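Local coordinates for PUM-HD domain-containing protein (Caenorhabditis elegans, PDB 7CGF) that binds RNA through the Pumilio repeats of its PUM-HD domain and probably recognises sites in the 3' untranslated regions of mRNAs, at residues A119-V122 with L123-A126; E128-E132 with P133-K137; I107-V110 with P111-F115; R143-I146 with H147-M150; Y170-F173 with I174-T177. The protein carries 2 engineered substitutions. All coordinates share one frame; numbering follows the deposited sequence.

All five contacts are local, each between neighbouring residues of one continuous stretch within the helical repeats of the PUM-HD domain. Contact 1 is buried and is the one that touches RNA; its amide and guanidinium groups meet two nucleotides. Contact 2 follows on from the same helix 119-129, at its turn into helix 132-142, and is partly exposed. Contacts 3 and 4 begin the short helices 110-113 and 146-150, and they meet where Phe115 packs on Arg148 and Cys149. Contact 5 is largely buried and packs on contact 4 through Phe173, Ile174 and Thr177. In contacts 2 to 5 apolar side chains face neighbouring helices, and polar groups mostly hold helix starts or lie near the surface.

Contact 1: residues A119-V122 with L123-A126; sequences ACRV and LQKA. With nucleotides of chain B.
Gln124 folds back over Cys120 one helical turn earlier and carries its amide on to a base. This is the RNA-reading helix 119-129 of a Pumilio repeat, and the Cys, Arg and Gln set is the family's adenine-recognition pattern. From CB, Gln124 passes the carbonyl oxygen of Cys120. Its CG lies 3.3 Å from Cys120 O. The chain is extended beyond CG and brings the amide to the Hoogsteen edge of A6 of chain B. There Gln124 OE1 accepts from A6 N6 at 2.8 Å. Gln124 NE2 gives to A6 N7 at 3.0 Å, nearly straight at 170°. The same NE2 also gives to Cys120 O at 3.1 Å, from above the carbonyl plane. The backbone N of Gln124 reaches that oxygen from the opposite face. Cys120 O is thus gripped twice, and its second bond helps fix the rotation of the amide that reads the base. Cys120 SG comes within 3.6 Å of A6 C8, beside the paired edge.

Arg121 does a different job. Its chain bends at chi2 and chi3, which slips the flat guanidinium between two bases. C5 of U7 of chain B sits over the centre of one face, and C5 of A6 over the centre of the other. The cationic plane would probably be stabilised by the pi systems on its two faces. Val122, on the same turn, packs against helix 83-89. At the end of Arg121, NH1 lies 3.4 Å from A6 C6 and NH2 lies 3.2 Å from U7 C6.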
# COMPACT_ATOMS: atom_id res chain seq x y z
N ALA A 119 -5.25 15.29 -10.13
CA ALA A 119 -6.13 15.76 -9.06
C ALA A 119 -6.12 14.82 -7.86
O ALA A 119 -6.27 15.28 -6.71
CB ALA A 119 -7.55 15.93 -9.59
N CYS A 120 -5.92 13.52 -8.07
CA CYS A 120 -5.89 12.63 -6.92
C CYS A 120 -4.69 12.91 -6.01
O CYS A 120 -4.73 12.58 -4.82
CB CYS A 120 -5.89 11.16 -7.37
SG CYS A 120 -4.29 10.48 -7.82
N ARG A 121 -3.62 13.51 -6.55
CA ARG A 121 -2.49 13.90 -5.71
C ARG A 121 -2.84 15.10 -4.84
O ARG A 121 -2.35 15.20 -3.71
CB ARG A 121 -1.27 14.24 -6.58
CG ARG A 121 -0.95 13.20 -7.68
CD ARG A 121 -0.83 11.77 -7.12
NE ARG A 121 0.39 11.54 -6.35
CZ ARG A 121 1.52 11.05 -6.86
NH1 ARG A 121 2.57 10.85 -6.07
NH2 ARG A 121 1.61 10.74 -8.14
N VAL A 122 -3.67 16.01 -5.35
CA VAL A 122 -4.20 17.09 -4.53
C VAL A 122 -5.03 16.53 -3.37
O VAL A 122 -4.90 16.97 -2.22
CB VAL A 122 -5.04 18.06 -5.38
CG1 VAL A 122 -5.63 19.16 -4.48
CG2 VAL A 122 -4.18 18.67 -6.49
N LEU A 123 -5.90 15.56 -3.66
CA LEU A 123 -6.72 14.98 -2.60
C LEU A 123 -5.87 14.26 -1.57
O LEU A 123 -6.16 14.32 -0.36
CB LEU A 123 -7.76 14.03 -3.17
CG LEU A 123 -8.81 14.59 -4.12
CD1 LEU A 123 -9.84 13.49 -4.41
CD2 LEU A 123 -9.46 15.85 -3.53
N GLN A 124 -4.83 13.54 -2.01
CA GLN A 124 -3.97 12.84 -1.06
C GLN A 124 -3.21 13.83 -0.19
O GLN A 124 -3.06 13.60 1.01
CB GLN A 124 -3.00 11.92 -1.79
CG GLN A 124 -3.68 10.71 -2.37
CD GLN A 124 -2.74 9.94 -3.27
OE1 GLN A 124 -1.84 9.23 -2.80
NE2 GLN A 124 -2.93 10.09 -4.58
N LYS A 125 -2.72 14.92 -0.79
CA LYS A 125 -2.05 15.95 -0.00
C LYS A 125 -2.99 16.52 1.05
O LYS A 125 -2.61 16.68 2.21
CB LYS A 125 -1.53 17.05 -0.93
CG LYS A 125 -0.89 18.27 -0.22
CD LYS A 125 0.25 17.86 0.69
CE LYS A 125 1.34 17.11 -0.04
NZ LYS A 125 2.10 18.02 -0.92
N ALA A 126 -4.23 16.83 0.66
CA ALA A 126 -5.21 17.36 1.61
C ALA A 126 -5.44 16.38 2.76
O ALA A 126 -5.35 16.76 3.94
CB ALA A 126 -6.52 17.67 0.88
P A B 6 1.15 1.79 -10.69
OP1 A B 6 0.33 1.75 -11.92
OP2 A B 6 2.62 1.66 -10.71
O5' A B 6 0.82 3.16 -9.95
C5' A B 6 1.63 4.31 -10.18
C4' A B 6 0.83 5.46 -10.74
O4' A B 6 -0.30 5.74 -9.88
C3' A B 6 1.59 6.77 -10.83
O3' A B 6 2.32 6.84 -12.04
C2' A B 6 0.50 7.83 -10.72
O2' A B 6 -0.07 8.09 -12.00
C1' A B 6 -0.55 7.14 -9.84
N9 A B 6 -0.52 7.56 -8.43
C8 A B 6 -1.57 8.15 -7.75
N7 A B 6 -1.30 8.43 -6.49
C5 A B 6 0.02 7.99 -6.33
C6 A B 6 0.90 8.00 -5.23
N6 A B 6 0.57 8.47 -4.02
N1 A B 6 2.14 7.50 -5.39
C2 A B 6 2.49 7.02 -6.60
N3 A B 6 1.76 6.96 -7.70
C4 A B 6 0.51 7.45 -7.51
P U B 7 3.73 7.56 -12.07
OP1 U B 7 4.35 7.29 -13.40
OP2 U B 7 4.47 7.27 -10.81
O5' U B 7 3.34 9.09 -11.97
C5' U B 7 4.35 10.07 -11.86
C4' U B 7 3.80 11.39 -12.28
O4' U B 7 2.94 11.91 -11.24
C3' U B 7 4.83 12.49 -12.50
O3' U B 7 5.36 12.39 -13.81
C2' U B 7 4.03 13.78 -12.27
O2' U B 7 3.53 14.27 -13.51
C1' U B 7 2.85 13.31 -11.39
N1 U B 7 2.74 13.92 -10.03
C2 U B 7 1.98 15.06 -9.93
O2 U B 7 1.49 15.58 -10.92
N3 U B 7 1.85 15.59 -8.67
C4 U B 7 2.40 15.07 -7.52
O4 U B 7 2.20 15.63 -6.43
C5 U B 7 3.15 13.87 -7.70
C6 U B 7 3.30 13.34 -8.92

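Contact 2: residues E128-E132 with P133-K137; sequences EKINE and PLQIK
Ile130 lays its CD1 over the CB of Leu134, and the two side chains cross at about a right angle. They sit in the turn from helix 119-129 to helix 132-142 of the Pumilio array. The Ile130 CD1 to Leu134 CB distance is 3.5 Å, tighter than usual for two carbons. Both residues also pack on Trp99 of helix 99-106. With chi1 at 70°, Ile130 has CG1 between its backbone N and carbonyl carbon, and this turns the branch to face Leu134. Further along, the Ile130 and Gln135 side chains run past each other in opposite directions, CG1 beside CG.

Asn131 is the N-cap of helix 132-142. Its OD1 accepts from Leu134 N in a weak capping bond of 3.4 Å. The same OD1 lies 3.4 Å from Leu134 CG. Asn131 O accepts from Gln135 N at 3.0 Å, so the first turn is held by both oxygens of the cap residue.

Gln135 sends its amide NE2 back to Leu127 O and also to Lys165 O, tying the turn to the neighbouring helix 155-165. Glu132 OE2 is taken by Ser167. On the outer side, Glu132 CG lies 4.0 Å from Ile136 CD1.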
# COMPACT_ATOMS: atom_id res chain seq x y z
N GLU A 128 -3.48 14.13 3.85
CA GLU A 128 -2.25 14.01 4.62
C GLU A 128 -2.10 15.12 5.64
O GLU A 128 -1.49 14.90 6.70
CB GLU A 128 -1.06 14.02 3.66
CG GLU A 128 0.31 14.14 4.29
CD GLU A 128 0.73 12.89 5.02
OE1 GLU A 128 0.13 11.81 4.77
OE2 GLU A 128 1.67 12.99 5.85
N LYS A 129 -2.64 16.30 5.37
CA LYS A 129 -2.30 17.49 6.14
C LYS A 129 -3.43 18.06 6.99
O LYS A 129 -3.18 18.54 8.10
CB LYS A 129 -1.81 18.60 5.20
CG LYS A 129 -0.55 18.23 4.39
CD LYS A 129 0.68 18.11 5.26
CE LYS A 129 1.93 17.88 4.42
NZ LYS A 129 3.17 17.81 5.23
N ILE A 130 -4.67 18.02 6.51
CA ILE A 130 -5.72 18.85 7.10
C ILE A 130 -6.35 18.21 8.33
O ILE A 130 -6.19 17.01 8.60
CB ILE A 130 -6.80 19.21 6.07
CG1 ILE A 130 -7.64 17.97 5.69
CG2 ILE A 130 -6.17 19.89 4.86
CD1 ILE A 130 -8.54 18.17 4.47
N ASN A 131 -7.08 19.02 9.09
CA ASN A 131 -7.69 18.57 10.33
C ASN A 131 -8.87 17.63 10.07
O ASN A 131 -9.41 17.55 8.97
CB ASN A 131 -8.15 19.78 11.15
CG ASN A 131 -8.99 20.73 10.34
OD1 ASN A 131 -10.15 20.45 10.05
ND2 ASN A 131 -8.41 21.85 9.96
N GLU A 132 -9.26 16.92 11.12
CA GLU A 132 -10.23 15.83 10.96
C GLU A 132 -11.58 16.27 10.40
O GLU A 132 -12.11 15.56 9.52
CB GLU A 132 -10.40 15.11 12.30
CG GLU A 132 -11.23 13.86 12.22
CD GLU A 132 -11.30 13.19 13.56
OE1 GLU A 132 -12.16 13.59 14.38
OE2 GLU A 132 -10.47 12.29 13.80
N PRO A 133 -12.20 17.38 10.84
CA PRO A 133 -13.46 17.80 10.20
C PRO A 133 -13.38 17.99 8.70
O PRO A 133 -14.34 17.69 7.99
CB PRO A 133 -13.77 19.12 10.92
CG PRO A 133 -13.18 18.93 12.26
CD PRO A 133 -11.90 18.20 12.02
N LEU A 134 -12.27 18.53 8.20
CA LEU A 134 -12.13 18.68 6.76
C LEU A 134 -11.87 17.33 6.08
O LEU A 134 -12.34 17.10 4.96
CB LEU A 134 -11.01 19.67 6.44
CG LEU A 134 -11.30 21.11 6.88
CD1 LEU A 134 -10.15 22.02 6.51
CD2 LEU A 134 -12.60 21.59 6.24
N GLN A 135 -11.11 16.45 6.73
CA GLN A 135 -10.96 15.09 6.19
C GLN A 135 -12.32 14.42 6.02
O GLN A 135 -12.60 13.81 4.99
CB GLN A 135 -10.08 14.25 7.10
CG GLN A 135 -8.62 14.63 7.16
CD GLN A 135 -7.89 13.81 8.21
OE1 GLN A 135 -8.40 13.60 9.32
NE2 GLN A 135 -6.72 13.30 7.86
N ILE A 136 -13.16 14.50 7.06
CA ILE A 136 -14.48 13.87 7.00
C ILE A 136 -15.30 14.45 5.87
O ILE A 136 -16.06 13.74 5.19
CB ILE A 136 -15.18 14.03 8.36
CG1 ILE A 136 -14.46 13.24 9.44
CG2 ILE A 136 -16.63 13.59 8.27
CD1 ILE A 136 -14.95 13.54 10.85
N LYS A 137 -15.18 15.76 5.63
CA LYS A 137 -15.91 16.40 4.54
C LYS A 137 -15.49 15.82 3.19
O LYS A 137 -16.34 15.53 2.34
CB LYS A 137 -15.68 17.91 4.60
CG LYS A 137 -16.55 18.71 3.65
CD LYS A 137 -16.44 20.22 3.89
CE LYS A 137 -17.14 20.97 2.77
NZ LYS A 137 -17.05 22.45 2.90

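Contact 3: residues I107-V110 with P111-F115; sequences IDRV and PEYAF
Tyr113 has CG anti to its carbonyl carbon (chi1 -63°), which swings the ring back under Arg109 CB; the like torsion of Arg109 (chi1 -66°) sends CG and CD on past the hydroxyl. Arg109 CB lies 3.7 Å from the ring centroid, over the face and 26° off the ring normal, a CH-pi contact. Its closest ring atom is Tyr113 CZ, at 3.4 Å. The carbonyl oxygen of Arg109 also stands over a ring face, displaced toward the rim. The rest of the arginine chain runs extended from CG to NE, and CD passes 3.8 Å from Tyr113 OH.

Both polar ends go to one acceptor residue. Arg109 NH1 forms a salt bridge with Asp75, and Tyr113 OH is hydrogen-bonded to the same carboxylate. Glu112 crosses the arginine obliquely. Its OE1 is 4.2 Å from Arg109 NE, too far and too oblique for a salt bridge, so only the charges attract.

Arg109 O is held twice. Tyr113 N gives to it at 2.9 Å, and Glu112 N gives to it at 2.9 Å from above the carbonyl plane. Val110 O takes Ala114 N at 3.1 Å. Val110 CB packs on Pro111 CD, and both residues meet Gln141 of helix 132-142. Arg109 is the N-cap residue, and the whole forms the first turn of the short helix 110-113, within a predicted Pumilio repeat of the domain.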
# COMPACT_ATOMS: atom_id res chain seq x y z
N ILE A 107 -14.74 20.65 -3.30
CA ILE A 107 -15.47 19.55 -2.67
C ILE A 107 -16.49 18.96 -3.64
O ILE A 107 -16.68 17.74 -3.69
CB ILE A 107 -16.12 20.00 -1.35
CG1 ILE A 107 -16.65 18.79 -0.58
CG2 ILE A 107 -17.23 21.03 -1.57
CD1 ILE A 107 -15.57 17.77 -0.21
N ASP A 108 -17.15 19.81 -4.44
CA ASP A 108 -18.26 19.32 -5.26
C ASP A 108 -17.81 18.33 -6.33
O ASP A 108 -18.62 17.51 -6.77
CB ASP A 108 -19.01 20.48 -5.91
CG ASP A 108 -19.75 21.35 -4.90
OD1 ASP A 108 -19.99 20.90 -3.76
OD2 ASP A 108 -20.09 22.50 -5.26
N ARG A 109 -16.55 18.38 -6.76
CA ARG A 109 -16.04 17.48 -7.79
C ARG A 109 -15.04 16.47 -7.25
O ARG A 109 -14.36 15.81 -8.06
CB ARG A 109 -15.43 18.27 -8.93
CG ARG A 109 -16.45 19.10 -9.69
CD ARG A 109 -15.98 19.50 -11.07
NE ARG A 109 -17.04 20.21 -11.78
CZ ARG A 109 -16.92 20.75 -12.98
NH1 ARG A 109 -15.77 20.68 -13.65
NH2 ARG A 109 -17.96 21.37 -13.52
N VAL A 110 -14.92 16.33 -5.94
CA VAL A 110 -14.08 15.29 -5.35
C VAL A 110 -14.41 13.92 -5.94
O VAL A 110 -13.48 13.15 -6.22
CB VAL A 110 -14.18 15.28 -3.81
CG1 VAL A 110 -13.74 13.95 -3.22
CG2 VAL A 110 -13.33 16.42 -3.22
N PRO A 111 -15.68 13.56 -6.17
CA PRO A 111 -15.95 12.23 -6.73
C PRO A 111 -15.35 12.02 -8.12
O PRO A 111 -15.09 10.87 -8.49
CB PRO A 111 -17.48 12.17 -6.75
CG PRO A 111 -17.89 13.04 -5.62
CD PRO A 111 -16.94 14.21 -5.76
N GLU A 112 -15.10 13.08 -8.88
CA GLU A 112 -14.38 12.97 -10.15
C GLU A 112 -12.87 13.04 -9.96
O GLU A 112 -12.12 12.27 -10.58
CB GLU A 112 -14.84 14.07 -11.12
CG GLU A 112 -16.35 14.15 -11.31
CD GLU A 112 -16.82 15.50 -11.88
OE1 GLU A 112 -16.05 16.18 -12.59
OE2 GLU A 112 -17.98 15.87 -11.61
N TYR A 113 -12.40 13.97 -9.12
CA TYR A 113 -10.97 14.17 -8.91
C TYR A 113 -10.29 12.91 -8.40
O TYR A 113 -9.11 12.68 -8.69
CB TYR A 113 -10.73 15.32 -7.92
CG TYR A 113 -11.23 16.69 -8.39
CD1 TYR A 113 -11.29 17.01 -9.75
CD2 TYR A 113 -11.66 17.64 -7.47
CE1 TYR A 113 -11.76 18.27 -10.17
CE2 TYR A 113 -12.12 18.90 -7.89
CZ TYR A 113 -12.16 19.20 -9.23
OH TYR A 113 -12.64 20.44 -9.64
N ALA A 114 -11.01 12.07 -7.65
CA ALA A 114 -10.36 10.90 -7.06
C ALA A 114 -9.80 9.96 -8.12
O ALA A 114 -8.83 9.23 -7.86
CB ALA A 114 -11.34 10.18 -6.14
N PHE A 115 -10.39 9.96 -9.32
CA PHE A 115 -9.99 9.07 -10.40
C PHE A 115 -8.97 9.67 -11.34
O PHE A 115 -8.50 8.97 -12.25
CB PHE A 115 -11.24 8.65 -11.19
CG PHE A 115 -12.20 7.86 -10.38
CD1 PHE A 115 -13.17 8.49 -9.61
CD2 PHE A 115 -12.11 6.49 -10.35
CE1 PHE A 115 -14.05 7.75 -8.83
CE2 PHE A 115 -12.98 5.75 -9.57
CZ PHE A 115 -13.94 6.36 -8.81

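Contact 4: residues R143-I146 with H147-M150; sequences RHVI and HRCM
The N-terminal turn of helix 146-150 joins Val145, at the N-cap position, to Cys149, and Ile146 to Met150. It lies in a predicted Pumilio repeat. Cys149 N gives to Val145 O at 2.9 Å, with the donor nearly along the C=O axis. Met150 N gives to Ile146 O at 3.0 Å.

The inner side of the turn is apolar. Ile146 CD1 meets Met150 CG at 3.8 Å, the two side chains crossing at a slant. Ile146 has CG1 anti to the backbone N (chi1 -179°), which sends its longer branch along toward Met150. The sulfur is more distant: Met150 SD lies 4.1 Å from Ile146 CG1. Both side chains also rest on Thr177 of helix 172-178, and Ile146 reaches Val159. Replacing Ile146 by an alanine is likely to open a gap beside Met150 CG and Thr177, since CG1, CG2 and CD1 fill that space.

The outer side is mixed. Val145 CG1 approaches Arg148 NH2 at 3.8 Å, obliquely to the guanidinium plane. Arg148 also makes a cation-pi contact with Phe115, and Val145 packs on that same ring. His147 ND1 is hydrogen-bonded to Glu180 and NE2 to Glu187. Carboxylates at both nitrogens would probably favour the doubly protonated, cationic imidazole, a charge that fits the two acidic partners it links.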
# COMPACT_ATOMS: atom_id res chain seq x y z
N ARG A 143 -17.55 8.77 -0.42
CA ARG A 143 -18.62 7.82 -0.13
C ARG A 143 -19.41 7.45 -1.39
O ARG A 143 -19.81 6.30 -1.57
CB ARG A 143 -19.57 8.43 0.91
CG ARG A 143 -19.70 7.67 2.20
CD ARG A 143 -20.62 8.42 3.16
NE ARG A 143 -20.00 8.54 4.48
CZ ARG A 143 -20.14 7.63 5.44
NH1 ARG A 143 -19.53 7.79 6.61
NH2 ARG A 143 -20.89 6.56 5.22
N HIS A 144 -19.63 8.43 -2.26
CA HIS A 144 -20.49 8.24 -3.42
C HIS A 144 -19.88 7.36 -4.49
O HIS A 144 -20.61 6.87 -5.36
CB HIS A 144 -20.86 9.60 -4.03
CG HIS A 144 -21.54 10.50 -3.06
ND1 HIS A 144 -21.15 11.81 -2.85
CD2 HIS A 144 -22.58 10.28 -2.23
CE1 HIS A 144 -21.92 12.36 -1.94
NE2 HIS A 144 -22.80 11.45 -1.54
N VAL A 145 -18.56 7.16 -4.47
CA VAL A 145 -17.87 6.42 -5.52
C VAL A 145 -16.90 5.39 -4.95
O VAL A 145 -15.99 4.95 -5.65
CB VAL A 145 -17.12 7.38 -6.48
CG1 VAL A 145 -18.11 8.21 -7.30
CG2 VAL A 145 -16.21 8.33 -5.69
N ILE A 146 -17.13 4.93 -3.72
CA ILE A 146 -16.08 4.20 -2.99
C ILE A 146 -15.74 2.84 -3.63
O ILE A 146 -14.56 2.48 -3.70
CB ILE A 146 -16.45 4.09 -1.50
CG1 ILE A 146 -15.37 3.35 -0.70
CG2 ILE A 146 -17.82 3.44 -1.31
CD1 ILE A 146 -13.96 3.97 -0.77
N HIS A 147 -16.73 2.06 -4.11
CA HIS A 147 -16.37 0.75 -4.67
C HIS A 147 -15.47 0.90 -5.90
O HIS A 147 -14.43 0.24 -6.00
CB HIS A 147 -17.61 -0.08 -5.02
CG HIS A 147 -17.27 -1.46 -5.55
ND1 HIS A 147 -17.62 -2.62 -4.88
CD2 HIS A 147 -16.63 -1.86 -6.67
CE1 HIS A 147 -17.20 -3.67 -5.57
NE2 HIS A 147 -16.59 -3.24 -6.66
N ARG A 148 -15.84 1.79 -6.83
CA ARG A 148 -15.02 1.97 -8.02
C ARG A 148 -13.69 2.62 -7.66
O ARG A 148 -12.65 2.29 -8.25
CB ARG A 148 -15.79 2.81 -9.05
CG ARG A 148 -15.11 2.91 -10.41
CD ARG A 148 -16.02 3.56 -11.46
NE ARG A 148 -16.71 4.75 -10.95
CZ ARG A 148 -16.35 6.00 -11.22
NH1 ARG A 148 -15.32 6.25 -12.02
NH2 ARG A 148 -17.03 7.01 -10.70
N CYS A 149 -13.71 3.50 -6.66
CA CYS A 149 -12.49 4.16 -6.22
C CYS A 149 -11.45 3.14 -5.75
O CYS A 149 -10.26 3.27 -6.05
CB CYS A 149 -12.85 5.13 -5.10
SG CYS A 149 -11.87 6.62 -5.02
N MET A 150 -11.89 2.10 -5.04
CA MET A 150 -10.96 1.16 -4.44
C MET A 150 -10.18 0.36 -5.48
O MET A 150 -9.05 -0.06 -5.21
CB MET A 150 -11.72 0.22 -3.51
CG MET A 150 -12.30 0.96 -2.33
SD MET A 150 -13.43 -0.14 -1.42
CE MET A 150 -12.39 -1.54 -1.49

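Contact 5: residues Y170-F173 with I174-T177; sequences YVQF and IVDT
Backbone bonds close the first turn of helix 172-178 between Val171 and Val175. Val171, at the N-cap position, has an oxygen that accepts twice. Ile174 N gives to it at 2.9 Å from above the carbonyl plane, and Val175 N gives to it at 3.2 Å within that plane. Gln172 O takes Asp176 N at 2.8 Å.

Side-chain hydrogen bonds add to these. Gln172 NE2 gives to Asp176 OD1 at 2.8 Å. The acceptor lies in the amide plane, but the donor comes from above the carboxylate plane, and the two planes are 48° apart. A bend at chi2 (63°) curls the glutamine forward along the helix toward Asp176. Its OE1 is hydrogen-bonded to Gln209, so both ends of the amide are used. A leucine in place of Gln172 would probably leave Asp176 OD1 and Gln209 without these amide partners. Thr177 OG1 gives to Phe173 O at 2.7 Å, in the carbonyl plane, and Thr177 N adds a weak bond to the same oxygen.

This helix lies in the curved stack of Pumilio repeats, where it packs on helix 146-150. Phe173 and Ile174 touch Ile146 there.

Apolar contacts cover the buried side. Ile174 CG1 stands over one face of the Phe173 ring, 3.7 Å from its centroid, in a CH-pi contact. With chi1 at 79°, the ring is folded back over its own backbone, beneath that branch. Ile174 CD1 meets Val171 CB at 3.9 Å. Ile174 also touches Val159 and Ile163 of helix 155-165.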
# COMPACT_ATOMS: atom_id res chain seq x y z
N TYR A 170 -14.15 6.77 11.26
CA TYR A 170 -14.59 7.54 10.11
C TYR A 170 -14.27 6.88 8.78
O TYR A 170 -14.60 7.45 7.73
CB TYR A 170 -13.98 8.96 10.16
CG TYR A 170 -14.34 9.69 11.44
CD1 TYR A 170 -15.66 10.03 11.71
CD2 TYR A 170 -13.36 10.02 12.37
CE1 TYR A 170 -16.00 10.69 12.89
CE2 TYR A 170 -13.70 10.68 13.55
CZ TYR A 170 -15.01 11.01 13.80
OH TYR A 170 -15.35 11.66 14.96
N VAL A 171 -13.66 5.69 8.78
CA VAL A 171 -13.53 4.91 7.55
C VAL A 171 -14.36 3.64 7.62
O VAL A 171 -14.16 2.73 6.81
CB VAL A 171 -12.06 4.58 7.22
CG1 VAL A 171 -11.28 5.87 6.97
CG2 VAL A 171 -11.42 3.75 8.33
N GLN A 172 -15.28 3.55 8.58
CA GLN A 172 -16.19 2.40 8.62
C GLN A 172 -16.90 2.21 7.28
O GLN A 172 -17.11 1.07 6.86
CB GLN A 172 -17.21 2.58 9.74
CG GLN A 172 -18.09 1.35 9.94
CD GLN A 172 -17.31 0.14 10.36
OE1 GLN A 172 -16.48 0.19 11.27
NE2 GLN A 172 -17.58 -0.98 9.70
N PHE A 173 -17.22 3.30 6.57
CA PHE A 173 -17.91 3.16 5.29
C PHE A 173 -17.05 2.44 4.27
O PHE A 173 -17.59 1.81 3.34
CB PHE A 173 -18.38 4.52 4.76
CG PHE A 173 -17.29 5.34 4.11
CD1 PHE A 173 -16.48 6.18 4.86
CD2 PHE A 173 -17.13 5.31 2.73
CE1 PHE A 173 -15.48 6.94 4.25
CE2 PHE A 173 -16.14 6.08 2.11
CZ PHE A 173 -15.32 6.89 2.87
N ILE A 174 -15.72 2.52 4.41
CA ILE A 174 -14.83 1.77 3.52
C ILE A 174 -14.81 0.29 3.90
O ILE A 174 -14.84 -0.59 3.03
CB ILE A 174 -13.40 2.37 3.56
CG1 ILE A 174 -13.43 3.83 3.09
CG2 ILE A 174 -12.41 1.49 2.77
CD1 ILE A 174 -12.11 4.59 3.37
N VAL A 175 -14.77 0.00 5.20
CA VAL A 175 -14.85 -1.38 5.66
C VAL A 175 -16.17 -2.01 5.21
O VAL A 175 -16.18 -3.14 4.72
CB VAL A 175 -14.68 -1.42 7.19
CG1 VAL A 175 -14.87 -2.84 7.72
CG2 VAL A 175 -13.28 -0.91 7.59
N ASP A 176 -17.28 -1.28 5.36
CA ASP A 176 -18.58 -1.81 4.93
C ASP A 176 -18.66 -1.99 3.42
O ASP A 176 -19.50 -2.76 2.93
CB ASP A 176 -19.73 -0.90 5.39
CG ASP A 176 -19.88 -0.83 6.91
OD1 ASP A 176 -19.32 -1.69 7.61
OD2 ASP A 176 -20.59 0.08 7.40
N THR A 177 -17.83 -1.26 2.66
CA THR A 177 -17.75 -1.51 1.23
C THR A 177 -16.99 -2.80 0.94
O THR A 177 -17.42 -3.61 0.11
CB THR A 177 -17.08 -0.34 0.52
OG1 THR A 177 -17.80 0.85 0.79
CG2 THR A 177 -17.10 -0.56 -1.02